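Anthranilate-CoA ligase (Stigmatella aurantiaca, PDB 4WV3) belongs to the ANL superfamily of AMP-binding enzymes, with a large N-terminal AMP-binding region followed by a small C-terminal domain. Local coordinates at residues Y10-R18 with S76-G84; T221-F230 with G318-F326. All coordinates share one frame; numbering follows the deposited sequence.

How the contacts relate
Contact 1 (10-18 with 76-84) and contact 2 (221-230 with 318-326) lie in series along the chain, their centres about 16 Å apart, and helix 221-234 bridges them. The middle of that helix meets contact 1: Phe78 CE2 is 3.8 Å from Leu228 CD2, Phe78 CZ packs on Ile229 CD1, and Ile15 CG2 comes within 3.5 Å of Ile229 O. Its first turn, at Thr221 and Phe222, lines the pocket of 5'-O-[(S)-[(2-aminobenzoyl)oxy](hydroxy)phosphoryl]adenosine in contact 2. The centre of contact 2 lies about 7 Å from the centre of the chain, while contact 1 is structural packing about 21 Å from it.

Contact 1: Y10-R18 with S76-G84; sequences YNAVDILER and SFFGIVKLG
At the C-terminal end of helix 71-83 the carbonyl oxygen of Val81 is gripped by two N-H groups, Asn11 ND2 from across the contact at 3.3 Å and Gly84 N at 3.0 Å, which approach from opposite faces of the carbonyl plane. The Gly84 bond belongs to a Schellman motif that ends the helix. Across from it the asparagine is itself a cap: OD1 takes Val13 N at 3.0 Å on an in-plane lone pair. One flat amide thus joins the turn that leads into helix 14-17 to the last turn of helix 71-83. Ala12 CB rests on Val81 CG1. Val13 slants across the root of Lys82, CG2 against CB at 3.6 Å. From there the lysine chain runs out fully extended, CG anti to the backbone N (chi1 -176°), and brings NZ 2.6 Å from Glu17 OE2, a salt bridge on the syn lone pair; Asn46 OD1 is a second partner of NZ. The Phe78 ring lies between Leu16 and Phe77. Leu16 CB sits over one face, 4.2 Å from the centroid, while Ala12 O lies in the ring plane, 3.6 Å from CE1.

Contact 2: T221-F230 with G318-F326; sequences TFGTGGNLIF and GCTENFHIF. With 3UK (5'-O-[(S)-[(2-aminobenzoyl)oxy](hydroxy)phosphoryl]adenosine), chain C.
The first turn of helix 221-234 runs beside the loop that joins strands 313-318 and 325-328, with the CA atoms of Thr221 and Phe323 5.9 Å apart; together they form part of the wall of the ligand pocket of this AMP-binding fold. Thr221 OG1 lies between its backbone N and carbonyl carbon (chi1 57°), where it serves both sides: it donates to Phe323 O at 2.9 Å and accepts from N32 of 5'-O-[(S)-[(2-aminobenzoyl)oxy](hydroxy)phosphoryl]adenosine (3UK) at 2.7 Å. Thr320 holds the phosphate through its backbone N and its hydroxyl, OG1 donating to O05 at 2.6 Å. A water joins Thr221 N to that same hydroxyl. His324 is fixed on several sides. In its ring plane, NE2 donates to Phe222 O at 3.2 Å, a fairly straight bond (158°) to a carbonyl that lies within the helix. One face takes the edge of Phe230, an edge-to-face pair with planes at 71°, and the other face carries ligand atom C29. A wider pi-type turn at 225-229 interrupts the helix before Phe230, whose ring also covers the Gly225-Gly226 peptide. Phe230 CE1 touches Phe323 CE2 at 4.2 Å. On the ligand side, Phe222 CD1 packs 3.5 Å from C29 of 3UK.

Contact 1: Y10-R18 with S76-G84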
loop_
_atom_site.group_PDB
_atom_site.type_symbol
_atom_site.label_atom_id
_atom_site.label_comp_id
_atom_site.label_asym_id
_atom_site.label_seq_id
_atom_site.Cartn_x
_atom_site.Cartn_y
_atom_site.Cartn_z
ATOM N N TYR A 10 -11.231 -1.947 23.372
ATOM C CA TYR A 10 -11.395 -2.738 22.160
ATOM C C TYR A 10 -10.074 -3.362 21.732
ATOM O O TYR A 10 -9.012 -2.754 21.873
ATOM C CB TYR A 10 -11.955 -1.861 21.036
ATOM C CG TYR A 10 -12.033 -2.541 19.687
ATOM C CD1 TYR A 10 -13.123 -3.331 19.347
ATOM C CD2 TYR A 10 -11.020 -2.381 18.747
ATOM C CE1 TYR A 10 -13.199 -3.952 18.113
ATOM C CE2 TYR A 10 -11.087 -2.998 17.513
ATOM C CZ TYR A 10 -12.179 -3.781 17.201
ATOM O OH TYR A 10 -12.252 -4.397 15.972
ATOM N N ASN A 11 -10.147 -4.584 21.215
ATOM C CA ASN A 11 -8.976 -5.249 20.661
ATOM C C ASN A 11 -9.221 -5.613 19.201
ATOM O O ASN A 11 -10.279 -6.139 18.855
ATOM C CB ASN A 11 -8.620 -6.495 21.475
ATOM C CG ASN A 11 -7.209 -6.983 21.207
ATOM O OD1 ASN A 11 -6.933 -7.576 20.164
ATOM N ND2 ASN A 11 -6.309 -6.742 22.153
ATOM N N ALA A 12 -8.238 -5.334 18.351
ATOM C CA ALA A 12 -8.377 -5.532 16.911
ATOM C C ALA A 12 -8.457 -7.005 16.511
ATOM O O ALA A 12 -8.697 -7.323 15.348
ATOM C CB ALA A 12 -7.242 -4.838 16.170
ATOM N N VAL A 13 -8.261 -7.901 17.474
ATOM C CA VAL A 13 -8.408 -9.327 17.213
ATOM C C VAL A 13 -9.880 -9.655 16.969
ATOM O O VAL A 13 -10.217 -10.723 16.456
ATOM C CB VAL A 13 -7.855 -10.184 18.373
ATOM C CG1 VAL A 13 -8.813 -10.168 19.553
ATOM C CG2 VAL A 13 -7.595 -11.611 17.909
ATOM N N ASP A 14 -10.754 -8.719 17.327
ATOM C CA ASP A 14 -12.183 -8.869 17.086
ATOM C C ASP A 14 -12.489 -8.907 15.593
ATOM O O ASP A 14 -13.499 -9.472 15.179
ATOM C CB ASP A 14 -12.966 -7.738 17.755
ATOM C CG ASP A 14 -14.462 -7.882 17.570
ATOM O OD1 ASP A 14 -15.072 -8.719 18.270
ATOM O OD2 ASP A 14 -15.028 -7.159 16.725
ATOM N N ILE A 15 -11.615 -8.300 14.793
ATOM C CA ILE A 15 -11.723 -8.346 13.337
ATOM C C ILE A 15 -11.837 -9.795 12.871
ATOM O O ILE A 15 -12.626 -10.118 11.981
ATOM C CB ILE A 15 -10.508 -7.667 12.666
ATOM C CG1 ILE A 15 -10.530 -6.159 12.926
ATOM C CG2 ILE A 15 -10.486 -7.936 11.169
ATOM C CD1 ILE A 15 -11.707 -5.448 12.293
ATOM N N LEU A 16 -11.055 -10.663 13.502
ATOM C CA LEU A 16 -11.124 -12.095 13.253
ATOM C C LEU A 16 -12.222 -12.748 14.090
ATOM O O LEU A 16 -12.984 -13.575 13.591
ATOM C CB LEU A 16 -9.777 -12.746 13.571
ATOM C CG LEU A 16 -9.771 -14.254 13.838
ATOM C CD1 LEU A 16 -10.132 -15.041 12.586
ATOM C CD2 LEU A 16 -8.423 -14.696 14.392
ATOM N N GLU A 17 -12.303 -12.364 15.359
ATOM C CA GLU A 17 -13.162 -13.055 16.317
ATOM C C GLU A 17 -14.639 -12.655 16.283
ATOM O O GLU A 17 -15.449 -13.211 17.025
ATOM C CB GLU A 17 -12.601 -12.920 17.737
ATOM C CG GLU A 17 -11.261 -13.614 17.928
ATOM C CD GLU A 17 -10.801 -13.617 19.372
ATOM O OE1 GLU A 17 -11.532 -13.085 20.235
ATOM O OE2 GLU A 17 -9.708 -14.156 19.645
ATOM N N ARG A 18 -14.993 -11.701 15.427
ATOM C CA ARG A 18 -16.400 -11.343 15.248
ATOM C C ARG A 18 -17.072 -12.347 14.318
ATOM O O ARG A 18 -18.284 -12.303 14.109
ATOM C CB ARG A 18 -16.547 -9.920 14.699
ATOM C CG ARG A 18 -16.034 -9.745 13.279
ATOM C CD ARG A 18 -15.845 -8.276 12.921
ATOM N NE ARG A 18 -17.108 -7.572 12.714
ATOM C CZ ARG A 18 -17.689 -6.790 13.617
ATOM N NH1 ARG A 18 -17.124 -6.610 14.804
ATOM N NH2 ARG A 18 -18.837 -6.187 13.337
ATOM N N SER A 76 0.441 -14.986 13.066
ATOM C CA SER A 76 1.398 -14.260 13.891
ATOM C C SER A 76 0.855 -12.875 14.217
ATOM O O SER A 76 0.926 -12.427 15.359
ATOM C CB SER A 76 2.749 -14.140 13.185
ATOM O OG SER A 76 3.349 -15.411 13.008
ATOM N N PHE A 77 0.304 -12.212 13.205
ATOM C CA PHE A 77 -0.237 -10.865 13.362
ATOM C C PHE A 77 -1.330 -10.805 14.425
ATOM O O PHE A 77 -1.266 -9.991 15.346
ATOM C CB PHE A 77 -0.774 -10.344 12.027
ATOM C CG PHE A 77 -1.322 -8.946 12.098
ATOM C CD1 PHE A 77 -0.479 -7.852 11.987
ATOM C CD2 PHE A 77 -2.679 -8.726 12.272
ATOM C CE1 PHE A 77 -0.978 -6.564 12.052
ATOM C CE2 PHE A 77 -3.184 -7.441 12.338
ATOM C CZ PHE A 77 -2.333 -6.357 12.228
ATOM N N PHE A 78 -2.330 -11.669 14.298
ATOM C CA PHE A 78 -3.438 -11.678 15.246
ATOM C C PHE A 78 -3.040 -12.268 16.595
ATOM O O PHE A 78 -3.680 -11.999 17.609
ATOM C CB PHE A 78 -4.653 -12.398 14.662
ATOM C CG PHE A 78 -5.448 -11.554 13.710
ATOM C CD1 PHE A 78 -6.298 -10.570 14.185
ATOM C CD2 PHE A 78 -5.343 -11.737 12.341
ATOM C CE1 PHE A 78 -7.030 -9.785 13.315
ATOM C CE2 PHE A 78 -6.073 -10.955 11.465
ATOM C CZ PHE A 78 -6.918 -9.979 11.953
ATOM N N GLY A 79 -1.979 -13.067 16.604
ATOM C CA GLY A 79 -1.433 -13.578 17.847
ATOM C C GLY A 79 -0.800 -12.459 18.651
ATOM O O GLY A 79 -0.936 -12.401 19.873
ATOM N N ILE A 80 -0.107 -11.565 17.952
ATOM C CA ILE A 80 0.540 -10.416 18.575
ATOM C C ILE A 80 -0.487 -9.393 19.058
ATOM O O ILE A 80 -0.412 -8.908 20.188
ATOM C CB ILE A 80 1.502 -9.722 17.590
ATOM C CG1 ILE A 80 2.645 -10.660 17.205
ATOM C CG2 ILE A 80 2.055 -8.442 18.193
ATOM C CD1 ILE A 80 3.360 -10.250 15.937
ATOM N N VAL A 81 -1.445 -9.074 18.194
ATOM C CA VAL A 81 -2.462 -8.070 18.496
ATOM C C VAL A 81 -3.337 -8.467 19.685
ATOM O O VAL A 81 -3.607 -7.649 20.568
ATOM C CB VAL A 81 -3.350 -7.786 17.264
ATOM C CG1 VAL A 81 -4.546 -6.927 17.645
ATOM C CG2 VAL A 81 -2.533 -7.117 16.168
ATOM N N LYS A 82 -3.766 -9.725 19.712
ATOM C CA LYS A 82 -4.615 -10.224 20.789
ATOM C C LYS A 82 -3.909 -10.154 22.139
ATOM O O LYS A 82 -4.543 -9.967 23.178
ATOM C CB LYS A 82 -5.052 -11.662 20.504
ATOM C CG LYS A 82 -6.013 -12.231 21.534
ATOM C CD LYS A 82 -6.619 -13.538 21.064
ATOM C CE LYS A 82 -7.611 -14.071 22.079
ATOM N NZ LYS A 82 -8.313 -15.284 21.579
ATOM N N LEU A 83 -2.589 -10.298 22.112
ATOM C CA LEU A 83 -1.792 -10.284 23.331
ATOM C C LEU A 83 -1.624 -8.865 23.864
ATOM O O LEU A 83 -1.220 -8.663 25.009
ATOM C CB LEU A 83 -0.424 -10.913 23.068
ATOM C CG LEU A 83 0.323 -11.417 24.300
ATOM C CD1 LEU A 83 -0.534 -12.433 25.034
ATOM C CD2 LEU A 83 1.661 -12.019 23.905
ATOM N N GLY A 84 -1.943 -7.883 23.026
ATOM C CA GLY A 84 -1.781 -6.488 23.391
ATOM C C GLY A 84 -0.415 -5.970 22.986
ATOM O O GLY A 84 -0.060 -4.826 23.269
#

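Contact 2: T221-F230 with G318-F326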
loop_
_atom_site.group_PDB
_atom_site.type_symbol
_atom_site.label_atom_id
_atom_site.label_comp_id
_atom_site.label_asym_id
_atom_site.label_seq_id
_atom_site.Cartn_x
_atom_site.Cartn_y
_atom_site.Cartn_z
ATOM N N THR A 221 -0.142 -1.380 4.219
ATOM C CA THR A 221 -1.490 -1.253 4.779
ATOM C C THR A 221 -2.583 -1.261 3.713
ATOM O O THR A 221 -3.749 -1.528 4.013
ATOM C CB THR A 221 -1.642 -0.001 5.672
ATOM O OG1 THR A 221 -1.297 1.174 4.926
ATOM C CG2 THR A 221 -0.751 -0.106 6.900
ATOM N N PHE A 222 -2.204 -0.965 2.475
ATOM C CA PHE A 222 -3.123 -1.088 1.351
ATOM C C PHE A 222 -3.542 -2.545 1.201
ATOM O O PHE A 222 -4.707 -2.845 0.940
ATOM C CB PHE A 222 -2.468 -0.572 0.068
ATOM C CG PHE A 222 -3.289 -0.802 -1.169
ATOM C CD1 PHE A 222 -4.642 -0.499 -1.188
ATOM C CD2 PHE A 222 -2.705 -1.304 -2.320
ATOM C CE1 PHE A 222 -5.398 -0.708 -2.326
ATOM C CE2 PHE A 222 -3.455 -1.513 -3.462
ATOM C CZ PHE A 222 -4.804 -1.214 -3.465
ATOM N N GLY A 223 -2.585 -3.448 1.386
ATOM C CA GLY A 223 -2.856 -4.871 1.341
ATOM C C GLY A 223 -3.362 -5.402 2.669
ATOM O O GLY A 223 -4.209 -6.297 2.702
ATOM N N THR A 224 -2.845 -4.849 3.764
ATOM C CA THR A 224 -3.232 -5.276 5.105
ATOM C C THR A 224 -4.735 -5.138 5.315
ATOM O O THR A 224 -5.399 -6.067 5.773
ATOM C CB THR A 224 -2.505 -4.463 6.192
ATOM O OG1 THR A 224 -1.097 -4.451 5.929
ATOM C CG2 THR A 224 -2.757 -5.067 7.565
ATOM N N GLY A 225 -5.268 -3.970 4.973
ATOM C CA GLY A 225 -6.693 -3.731 5.079
ATOM C C GLY A 225 -7.471 -4.479 4.015
ATOM O O GLY A 225 -8.315 -5.319 4.325
ATOM N N GLY A 226 -7.168 -4.182 2.755
ATOM C CA GLY A 226 -7.912 -4.722 1.631
ATOM C C GLY A 226 -7.935 -6.234 1.498
ATOM O O GLY A 226 -8.910 -6.796 1.004
ATOM N N ASN A 227 -6.871 -6.898 1.941
ATOM C CA ASN A 227 -6.745 -8.340 1.740
ATOM C C ASN A 227 -6.716 -9.142 3.040
ATOM O O ASN A 227 -6.270 -10.289 3.056
ATOM C CB ASN A 227 -5.495 -8.648 0.909
ATOM C CG ASN A 227 -5.586 -9.981 0.181
ATOM O OD1 ASN A 227 -6.673 -10.519 -0.026
ATOM N ND2 ASN A 227 -4.436 -10.515 -0.216
ATOM N N LEU A 228 -7.206 -8.548 4.122
ATOM C CA LEU A 228 -7.234 -9.235 5.408
ATOM C C LEU A 228 -8.227 -8.608 6.382
ATOM O O LEU A 228 -9.246 -9.211 6.720
ATOM C CB LEU A 228 -5.836 -9.261 6.031
ATOM C CG LEU A 228 -5.440 -10.547 6.757
ATOM C CD1 LEU A 228 -4.156 -10.345 7.548
ATOM C CD2 LEU A 228 -6.565 -11.021 7.665
ATOM N N ILE A 229 -7.920 -7.398 6.832
ATOM C CA ILE A 229 -8.742 -6.711 7.820
ATOM C C ILE A 229 -10.149 -6.427 7.303
ATOM O O ILE A 229 -11.136 -6.697 7.988
ATOM C CB ILE A 229 -8.090 -5.390 8.269
ATOM C CG1 ILE A 229 -6.669 -5.645 8.775
ATOM C CG2 ILE A 229 -8.931 -4.714 9.342
ATOM C CD1 ILE A 229 -6.597 -6.634 9.920
ATOM N N PHE A 230 -10.234 -5.891 6.091
ATOM C CA PHE A 230 -11.526 -5.532 5.507
ATOM C C PHE A 230 -12.423 -6.742 5.183
ATOM O O PHE A 230 -13.594 -6.749 5.562
ATOM C CB PHE A 230 -11.366 -4.624 4.273
ATOM C CG PHE A 230 -10.644 -3.325 4.544
ATOM C CD1 PHE A 230 -10.313 -2.939 5.835
ATOM C CD2 PHE A 230 -10.301 -2.484 3.498
ATOM C CE1 PHE A 230 -9.653 -1.747 6.075
ATOM C CE2 PHE A 230 -9.642 -1.291 3.731
ATOM C CZ PHE A 230 -9.318 -0.922 5.022
ATOM N N GLY A 318 -4.946 6.384 -0.488
ATOM C CA GLY A 318 -4.788 6.169 0.934
ATOM C C GLY A 318 -3.343 6.385 1.328
ATOM O O GLY A 318 -2.472 6.523 0.470
ATOM N N CYS A 319 -3.086 6.429 2.628
ATOM C CA CYS A 319 -1.724 6.542 3.126
ATOM C C CYS A 319 -1.596 5.748 4.415
ATOM O O CYS A 319 -2.596 5.441 5.064
ATOM C CB CYS A 319 -1.335 8.006 3.345
ATOM S SG CYS A 319 -2.294 8.871 4.608
ATOM N N THR A 320 -0.365 5.409 4.778
ATOM C CA THR A 320 -0.121 4.596 5.961
ATOM C C THR A 320 -0.473 5.366 7.233
ATOM O O THR A 320 -0.871 4.775 8.238
ATOM C CB THR A 320 1.338 4.102 6.007
ATOM O OG1 THR A 320 1.677 3.507 4.748
ATOM C CG2 THR A 320 1.529 3.075 7.114
ATOM N N GLU A 321 -0.346 6.689 7.177
ATOM C CA GLU A 321 -0.704 7.543 8.307
ATOM C C GLU A 321 -2.199 7.464 8.616
ATOM O O GLU A 321 -2.612 7.632 9.764
ATOM C CB GLU A 321 -0.299 8.996 8.045
ATOM C CG GLU A 321 1.204 9.250 8.044
ATOM C CD GLU A 321 1.863 8.929 6.715
ATOM O OE1 GLU A 321 1.178 8.396 5.815
ATOM O OE2 GLU A 321 3.071 9.213 6.569
ATOM N N ASN A 322 -3.002 7.212 7.587
ATOM C CA ASN A 322 -4.446 7.079 7.745
ATOM C C ASN A 322 -4.863 5.613 7.703
ATOM O O ASN A 322 -6.045 5.286 7.813
ATOM C CB ASN A 322 -5.174 7.858 6.648
ATOM C CG ASN A 322 -6.665 7.970 6.902
ATOM O OD1 ASN A 322 -7.091 8.325 8.000
ATOM N ND2 ASN A 322 -7.465 7.648 5.892
ATOM N N PHE A 323 -3.887 4.730 7.527
ATOM C CA PHE A 323 -4.160 3.301 7.441
ATOM C C PHE A 323 -4.632 2.912 6.043
ATOM O O PHE A 323 -4.024 2.066 5.387
ATOM C CB PHE A 323 -5.204 2.892 8.481
ATOM C CG PHE A 323 -5.251 1.413 8.746
ATOM C CD1 PHE A 323 -4.297 0.811 9.549
ATOM C CD2 PHE A 323 -6.247 0.628 8.191
ATOM C CE1 PHE A 323 -4.337 -0.549 9.794
ATOM C CE2 PHE A 323 -6.293 -0.732 8.432
ATOM C CZ PHE A 323 -5.335 -1.322 9.235
ATOM N N HIS A 324 -5.718 3.532 5.592
ATOM C CA HIS A 324 -6.268 3.245 4.268
ATOM C C HIS A 324 -6.903 4.432 3.540
ATOM O O HIS A 324 -6.694 5.588 3.906
ATOM C CB HIS A 324 -7.260 2.085 4.377
ATOM C CG HIS A 324 -7.185 1.123 3.232
ATOM N ND1 HIS A 324 -8.025 1.193 2.142
ATOM C CD2 HIS A 324 -6.361 0.073 3.004
ATOM C CE1 HIS A 324 -7.726 0.226 1.294
ATOM N NE2 HIS A 324 -6.720 -0.469 1.793
ATOM N N ILE A 325 -7.683 4.119 2.509
ATOM C CA ILE A 325 -8.202 5.108 1.565
ATOM C C ILE A 325 -9.134 6.151 2.186
ATOM O O ILE A 325 -10.029 5.816 2.961
ATOM C CB ILE A 325 -8.911 4.409 0.381
ATOM C CG1 ILE A 325 -7.925 3.502 -0.360
ATOM C CG2 ILE A 325 -9.515 5.425 -0.569
ATOM C CD1 ILE A 325 -8.497 2.850 -1.599
ATOM N N PHE A 326 -8.913 7.418 1.836
ATOM C CA PHE A 326 -9.741 8.517 2.328
ATOM C C PHE A 326 -10.461 9.271 1.204
ATOM O O PHE A 326 -11.406 10.020 1.457
ATOM C CB PHE A 326 -8.922 9.477 3.201
ATOM C CG PHE A 326 -7.635 9.934 2.571
ATOM C CD1 PHE A 326 -7.570 11.137 1.889
ATOM C CD2 PHE A 326 -6.486 9.165 2.675
ATOM C CE1 PHE A 326 -6.387 11.559 1.312
ATOM C CE2 PHE A 326 -5.300 9.582 2.099
ATOM C CZ PHE A 326 -5.251 10.781 1.417
HETATM C C10 3UK C . 0.225 8.175 -2.880
HETATM C C15 3UK C . -1.777 7.853 -4.331
HETATM C C17 3UK C . -2.693 8.960 -6.202
HETATM C C21 3UK C . -0.103 9.483 -2.215
HETATM C C26 3UK C . -1.851 3.505 0.511
HETATM C C28 3UK C . -4.029 2.957 -0.375
HETATM O O01 3UK C . 0.187 4.003 -0.686
HETATM C C02 3UK C . -0.419 4.138 0.354
HETATM O O03 3UK C . 0.275 4.522 1.534
HETATM P P04 3UK C . 1.779 5.037 1.474
HETATM O O05 3UK C . 2.264 5.337 2.927
HETATM O O06 3UK C . 1.923 6.385 0.614
HETATM C C07 3UK C . 0.789 7.254 0.462
HETATM C C08 3UK C . 1.042 8.152 -0.715
HETATM O O09 3UK C . 0.946 7.390 -1.939
HETATM N N11 3UK C . -0.968 7.493 -3.268
HETATM C C12 3UK C . -1.488 6.384 -2.663
HETATM N N13 3UK C . -2.624 6.029 -3.326
HETATM C C14 3UK C . -2.825 6.924 -4.364
HETATM N N16 3UK C . -1.731 8.852 -5.250
HETATM N N18 3UK C . -3.711 8.114 -6.288
HETATM C C19 3UK C . -3.827 7.099 -5.418
HETATM N N20 3UK C . -4.919 6.197 -5.517
HETATM O O22 3UK C . 0.847 10.461 -2.591
HETATM C C23 3UK C . 0.008 9.200 -0.793
HETATM O O24 3UK C . 0.439 10.381 -0.088
HETATM O O25 3UK C . 2.665 3.951 0.887
HETATM C C27 3UK C . -2.742 3.528 -0.534
HETATM C C29 3UK C . -4.404 2.357 0.874
HETATM C C30 3UK C . -3.515 2.336 1.920
HETATM C C31 3UK C . -2.226 2.904 1.762
HETATM N N32 3UK C . -1.278 2.882 2.875
HETATM O O HOH W 1 1.994 0.448 5.116
#